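Membrane-bound lytic murein transglycosylase A (Burkholderia pseudomallei, PDB 6QK4) probably cleaves the beta-1,4 linkage between MurNAc and GlcNAc in peptidoglycan exolytically, leaving a 1,6-anhydro bond on the MurNAc product. Local coordinates at residues V158-E163 with G217-A222; A23-V28 with F90-N95. All blocks are in the same frame, centred on the assembly; numbering follows the deposited sequence.

Interaction 1 of 2, residues V158-E163 with G217-A222; sequences VDDPIE and GIKAWA
Helix 161-170 meets the flank of helix 215-224 right at its own first turn, inside the MltA-specific insert domain, and two side chains, I162 and K219, do most of the work. D160 starts the helix as its N-cap. With CG anti to the backbone N (chi1 -172°), its carboxylate folds back over the opening turn, and OD1 takes E163 N at 2.9 Å from above the carboxylate plane. The same OD1 receives a weak, bent bond from I162 N.

Capped like this, the turn points I162 toward the other helix. CG1 lies beside the backbone N (chi1 -54°) and the methyl CG2 is anti to the backbone N, so the two branches reach different partners. I162 CG2 sits 3.9 Å from CG2 of I218 and also rests on CG of K219; I162 CG1 comes to 4.0 Å from the methyl CB of A222, and CD1 touches both I218 CG2 and A222 CB. L233 of helix 229-234 touches the same isoleucine.

K219 leaves its helix obliquely, its CG anti to the carbonyl carbon, then runs nearly extended past I162 in the opposite direction until chi4 (142°) turns the ammonium. On the way K219 CE packs 3.5 Å from CG of E163. The E163 chain is extended beyond CG and crosses the lysine obliquely, bringing its OE2 to 3.4 Å from NZ of K219, a weak bond and a long salt bridge. NZ has stronger company in D326, its salt-bridge partner, and also bonds Q216 OE1.

The lysine therefore does two jobs: its methylene chain extends the apolar seam made by I162, while its ammonium sits among acidic groups that would be expected to keep it protonated, with E163 as the looser partner.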
loop_
_atom_site.group_PDB
_atom_site.type_symbol
_atom_site.label_atom_id
_atom_site.label_comp_id
_atom_site.label_asym_id
_atom_site.label_seq_id
_atom_site.Cartn_x
_atom_site.Cartn_y
_atom_site.Cartn_z
ATOM N N VAL A 158 -12.756 5.661 -17.105
ATOM C CA VAL A 158 -13.115 5.577 -15.698
ATOM C C VAL A 158 -14.071 6.710 -15.290
ATOM O O VAL A 158 -14.444 7.581 -16.087
ATOM C CB VAL A 158 -11.839 5.519 -14.801
ATOM C CG1 VAL A 158 -10.962 4.348 -15.180
ATOM C CG2 VAL A 158 -10.995 6.862 -14.894
ATOM N N ASP A 159 -14.448 6.657 -14.009
ATOM C CA ASP A 159 -15.538 7.307 -13.294
ATOM C C ASP A 159 -15.241 8.740 -12.910
ATOM O O ASP A 159 -16.164 9.543 -12.712
ATOM C CB ASP A 159 -15.710 6.548 -11.959
ATOM C CG ASP A 159 -17.075 6.177 -11.717
ATOM O OD1 ASP A 159 -17.890 6.494 -12.605
ATOM O OD2 ASP A 159 -17.346 5.612 -10.659
ATOM N N ASP A 160 -13.960 9.060 -12.738
ATOM C CA ASP A 160 -13.598 10.240 -11.993
ATOM C C ASP A 160 -12.237 10.719 -12.494
ATOM O O ASP A 160 -11.306 9.900 -12.595
ATOM C CB ASP A 160 -13.532 9.897 -10.505
ATOM C CG ASP A 160 -13.348 11.110 -9.648
ATOM O OD1 ASP A 160 -12.259 11.701 -9.697
ATOM O OD2 ASP A 160 -14.316 11.487 -8.958
ATOM N N PRO A 161 -12.075 12.011 -12.783
ATOM C CA PRO A 161 -10.798 12.486 -13.358
ATOM C C PRO A 161 -9.752 12.664 -12.264
ATOM O O PRO A 161 -8.551 12.558 -12.547
ATOM C CB PRO A 161 -11.182 13.814 -14.038
ATOM C CG PRO A 161 -12.343 14.307 -13.249
ATOM C CD PRO A 161 -13.116 13.046 -12.809
ATOM N N ILE A 162 -10.204 12.898 -11.027
ATOM C CA ILE A 162 -9.288 12.985 -9.880
ATOM C C ILE A 162 -8.714 11.614 -9.541
ATOM O O ILE A 162 -7.504 11.472 -9.317
ATOM C CB ILE A 162 -9.983 13.605 -8.645
ATOM C CG1 ILE A 162 -10.628 14.956 -8.978
ATOM C CG2 ILE A 162 -8.999 13.709 -7.460
ATOM C CD1 ILE A 162 -9.642 16.058 -9.221
ATOM N N GLU A 163 -9.556 10.572 -9.523
ATOM C CA GLU A 163 -9.030 9.217 -9.372
ATOM C C GLU A 163 -8.053 8.840 -10.484
ATOM O O GLU A 163 -7.051 8.171 -10.223
ATOM C CB GLU A 163 -10.168 8.203 -9.316
ATOM C CG GLU A 163 -11.119 8.461 -8.169
ATOM C CD GLU A 163 -12.240 7.439 -8.038
ATOM O OE1 GLU A 163 -12.106 6.312 -8.533
ATOM O OE2 GLU A 163 -13.268 7.783 -7.399
ATOM N N GLY A 217 -10.293 15.432 -0.000
ATOM C CA GLY A 217 -10.567 16.874 0.025
ATOM C C GLY A 217 -10.489 17.487 -1.364
ATOM O O GLY A 217 -11.260 18.405 -1.709
ATOM N N ILE A 218 -9.573 16.970 -2.188
ATOM C CA ILE A 218 -9.450 17.434 -3.559
ATOM C C ILE A 218 -10.690 17.042 -4.355
ATOM O O ILE A 218 -11.267 17.867 -5.088
ATOM C CB ILE A 218 -8.156 16.873 -4.173
ATOM C CG1 ILE A 218 -6.926 17.436 -3.412
ATOM C CG2 ILE A 218 -8.130 17.142 -5.724
ATOM C CD1 ILE A 218 -5.622 16.809 -3.817
ATOM N N LYS A 219 -11.149 15.794 -4.194
ATOM C CA LYS A 219 -12.402 15.384 -4.838
ATOM C C LYS A 219 -13.550 16.286 -4.418
ATOM O O LYS A 219 -14.444 16.584 -5.220
ATOM C CB LYS A 219 -12.759 13.939 -4.486
ATOM C CG LYS A 219 -11.976 12.848 -5.180
ATOM C CD LYS A 219 -12.716 11.507 -5.020
ATOM C CE LYS A 219 -11.836 10.328 -5.345
ATOM N NZ LYS A 219 -12.035 9.112 -4.467
ATOM N N ALA A 220 -13.563 16.717 -3.154
ATOM C CA ALA A 220 -14.685 17.520 -2.699
ATOM C C ALA A 220 -14.633 18.893 -3.349
ATOM O O ALA A 220 -15.641 19.396 -3.875
ATOM C CB ALA A 220 -14.676 17.621 -1.173
ATOM N N TRP A 221 -13.442 19.497 -3.354
ATOM C CA TRP A 221 -13.245 20.774 -4.033
ATOM C C TRP A 221 -13.624 20.695 -5.508
ATOM O O TRP A 221 -14.203 21.641 -6.054
ATOM C CB TRP A 221 -11.793 21.213 -3.882
ATOM C CG TRP A 221 -11.534 22.562 -4.461
ATOM C CD1 TRP A 221 -11.541 23.768 -3.800
ATOM C CD2 TRP A 221 -11.204 22.852 -5.823
ATOM N NE1 TRP A 221 -11.249 24.795 -4.680
ATOM C CE2 TRP A 221 -11.039 24.258 -5.926
ATOM C CE3 TRP A 221 -11.043 22.062 -6.970
ATOM C CZ2 TRP A 221 -10.709 24.877 -7.132
ATOM C CZ3 TRP A 221 -10.718 22.680 -8.168
ATOM C CH2 TRP A 221 -10.551 24.069 -8.235
ATOM N N ALA A 222 -13.264 19.596 -6.174
ATOM C CA ALA A 222 -13.630 19.393 -7.576
ATOM C C ALA A 222 -15.142 19.310 -7.747
ATOM O O ALA A 222 -15.695 19.880 -8.699
ATOM C CB ALA A 222 -12.962 18.121 -8.107
#

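Interaction 2 of 2, residues A23-V28 with F90-N95; sequences ARLTPV and FQFANN
R24 is the side chain to follow where the short strand 25-27 pairs antiparallel with the end of strand 87-92. From CB, its CG swings anti to the backbone N (chi1 168°) and passes F92 CE1; bends at chi2 and chi3 then lay CD against A93 O and that same ring carbon. NE comes to 3.4 Å from CE1 of F92. The guanidinium lies between F92 CE1 on one face and N95 OD1 on the other, both toward its rim; the ring plane is 50° from the guanidinium plane. At the tip, NH1 donates to A93 O at 2.9 Å, in plane with the carbonyl and on a lone pair, while NH2 reaches S279 OG weakly.

The backbone returns the grip, since A93 N bonds R24 O at 2.9 Å. Farther along, T26 and Q91 form a hydrogen-bonded pair, and one water joins A23 O, T26 OG1, Q91 O and Q91 NE2 on their side. On the other face L25 CD2 lies 3.6 Å from F90 CB and touches F92 CD1, while P27 CB makes a CH-pi contact 4.0 Å from the F90 ring centroid.

A93 is thus clasped through both its N-H and its carbonyl by R24, which carries the pairing past the strand ends; A93 O is the bonded acceptor, while the cation lies against CE1 of F92 and under N95 OD1 without a hydrogen bond to either.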
loop_
_atom_site.group_PDB
_atom_site.type_symbol
_atom_site.label_atom_id
_atom_site.label_comp_id
_atom_site.label_asym_id
_atom_site.label_seq_id
_atom_site.Cartn_x
_atom_site.Cartn_y
_atom_site.Cartn_z
ATOM N N ALA A 23 22.070 -7.041 20.372
ATOM C CA ALA A 23 22.037 -8.035 19.305
ATOM C C ALA A 23 20.995 -7.645 18.267
ATOM O O ALA A 23 20.015 -6.943 18.563
ATOM C CB ALA A 23 21.722 -9.433 19.860
ATOM N N ARG A 24 21.207 -8.146 17.048
ATOM C CA ARG A 24 20.245 -7.975 15.946
ATOM C C ARG A 24 18.875 -8.614 16.262
ATOM O O ARG A 24 17.806 -8.008 16.002
ATOM C CB ARG A 24 20.862 -8.604 14.694
ATOM C CG ARG A 24 19.911 -8.797 13.514
ATOM C CD ARG A 24 19.632 -7.473 12.876
ATOM N NE ARG A 24 19.572 -7.534 11.389
ATOM C CZ ARG A 24 19.465 -6.463 10.616
ATOM N NH1 ARG A 24 19.353 -5.237 11.166
ATOM N NH2 ARG A 24 19.456 -6.603 9.268
ATOM N N LEU A 25 18.873 -9.830 16.801
ATOM C CA LEU A 25 17.668 -10.562 17.205
ATOM C C LEU A 25 17.794 -11.032 18.648
ATOM O O LEU A 25 18.706 -11.803 18.965
ATOM C CB LEU A 25 17.396 -11.778 16.293
ATOM C CG LEU A 25 16.896 -11.387 14.889
ATOM C CD1 LEU A 25 17.162 -12.554 13.887
ATOM C CD2 LEU A 25 15.379 -10.980 14.900
ATOM N N THR A 26 16.831 -10.662 19.479
ATOM C CA THR A 26 16.844 -11.026 20.901
ATOM C C THR A 26 15.538 -11.729 21.219
ATOM O O THR A 26 14.468 -11.082 21.205
ATOM C CB THR A 26 16.983 -9.802 21.803
ATOM O OG1 THR A 26 18.109 -9.015 21.407
ATOM C CG2 THR A 26 17.170 -10.295 23.279
ATOM N N PRO A 27 15.538 -13.027 21.546
ATOM C CA PRO A 27 14.278 -13.675 21.947
ATOM C C PRO A 27 13.700 -13.079 23.220
ATOM O O PRO A 27 14.421 -12.783 24.186
ATOM C CB PRO A 27 14.689 -15.145 22.181
ATOM C CG PRO A 27 16.184 -15.024 22.623
ATOM C CD PRO A 27 16.741 -13.892 21.737
ATOM N N VAL A 28 12.385 -12.908 23.231
ATOM C CA VAL A 28 11.691 -12.386 24.407
ATOM C C VAL A 28 10.438 -13.229 24.641
ATOM O O VAL A 28 10.029 -14.025 23.807
ATOM C CB VAL A 28 11.339 -10.899 24.266
ATOM C CG1 VAL A 28 12.572 -10.045 23.988
ATOM C CG2 VAL A 28 10.317 -10.728 23.094
ATOM N N PHE A 90 11.178 -12.277 18.499
ATOM C CA PHE A 90 12.543 -11.790 18.673
ATOM C C PHE A 90 12.551 -10.291 18.461
ATOM O O PHE A 90 12.273 -9.819 17.351
ATOM C CB PHE A 90 13.546 -12.404 17.694
ATOM C CG PHE A 90 13.858 -13.865 17.979
ATOM C CD1 PHE A 90 12.891 -14.818 17.726
ATOM C CD2 PHE A 90 15.128 -14.287 18.452
ATOM C CE1 PHE A 90 13.116 -16.165 17.977
ATOM C CE2 PHE A 90 15.362 -15.662 18.666
ATOM C CZ PHE A 90 14.342 -16.576 18.446
ATOM N N GLN A 91 12.899 -9.551 19.498
ATOM C CA GLN A 91 13.074 -8.095 19.319
ATOM C C GLN A 91 14.133 -7.818 18.245
ATOM O O GLN A 91 15.206 -8.422 18.256
ATOM C CB GLN A 91 13.455 -7.480 20.695
ATOM C CG GLN A 91 14.008 -6.057 20.588
ATOM C CD GLN A 91 14.732 -5.673 21.842
ATOM O OE1 GLN A 91 14.110 -5.202 22.791
ATOM N NE2 GLN A 91 16.034 -5.872 21.856
ATOM N N PHE A 92 13.802 -6.955 17.252
ATOM C CA PHE A 92 14.624 -6.775 16.051
ATOM C C PHE A 92 15.276 -5.402 16.066
ATOM O O PHE A 92 14.577 -4.378 16.186
ATOM C CB PHE A 92 13.724 -6.898 14.834
ATOM C CG PHE A 92 14.450 -6.858 13.513
ATOM C CD1 PHE A 92 15.575 -7.636 13.305
ATOM C CD2 PHE A 92 13.967 -6.065 12.481
ATOM C CE1 PHE A 92 16.226 -7.634 12.036
ATOM C CE2 PHE A 92 14.642 -6.032 11.238
ATOM C CZ PHE A 92 15.754 -6.823 11.016
ATOM N N ALA A 93 16.605 -5.369 15.978
ATOM C CA ALA A 93 17.297 -4.093 15.951
ATOM C C ALA A 93 17.993 -3.821 14.619
ATOM O O ALA A 93 18.383 -4.743 13.882
ATOM C CB ALA A 93 18.326 -4.021 17.082
ATOM N N ASN A 94 18.160 -2.531 14.335
ATOM C CA ASN A 94 19.021 -2.080 13.240
ATOM C C ASN A 94 20.478 -2.500 13.481
ATOM O O ASN A 94 20.900 -2.781 14.597
ATOM C CB ASN A 94 18.953 -0.558 13.126
ATOM C CG ASN A 94 17.631 -0.089 12.600
ATOM O OD1 ASN A 94 17.207 -0.539 11.535
ATOM N ND2 ASN A 94 16.951 0.791 13.363
ATOM N N ASN A 95 21.275 -2.523 12.412
ATOM C CA ASN A 95 22.651 -3.002 12.638
ATOM C C ASN A 95 23.473 -2.031 13.487
ATOM O O ASN A 95 24.489 -2.438 14.092
ATOM C CB ASN A 95 23.341 -3.264 11.295
ATOM C CG ASN A 95 22.885 -4.595 10.667
ATOM O OD1 ASN A 95 22.792 -5.625 11.353
ATOM N ND2 ASN A 95 22.585 -4.566 9.362
HETATM O O HOH W 1 17.372 -7.215 19.433
#

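Overall arrangement
From the N terminus, strand 25-27 comes first, and interaction 2 closes its loop when the chain returns as strand 87-92, after passing through helices 44-55, 62-68 and 76-86. Strand 87-92 in turn pairs with 336-346, so strand 87-92 lies between the N-terminal strand and one near the C terminus. Interaction 1 opens later, at 158-163, and closes a shorter loop at 217-222 that holds strands 173-177 and 182-190 and helix 198-204. The two loops follow in series, neither nesting nor crossing. Their centres are 45 Å apart, on opposite sides of the chain's centre: one joins helices of the insert domain, the other strands at the surface.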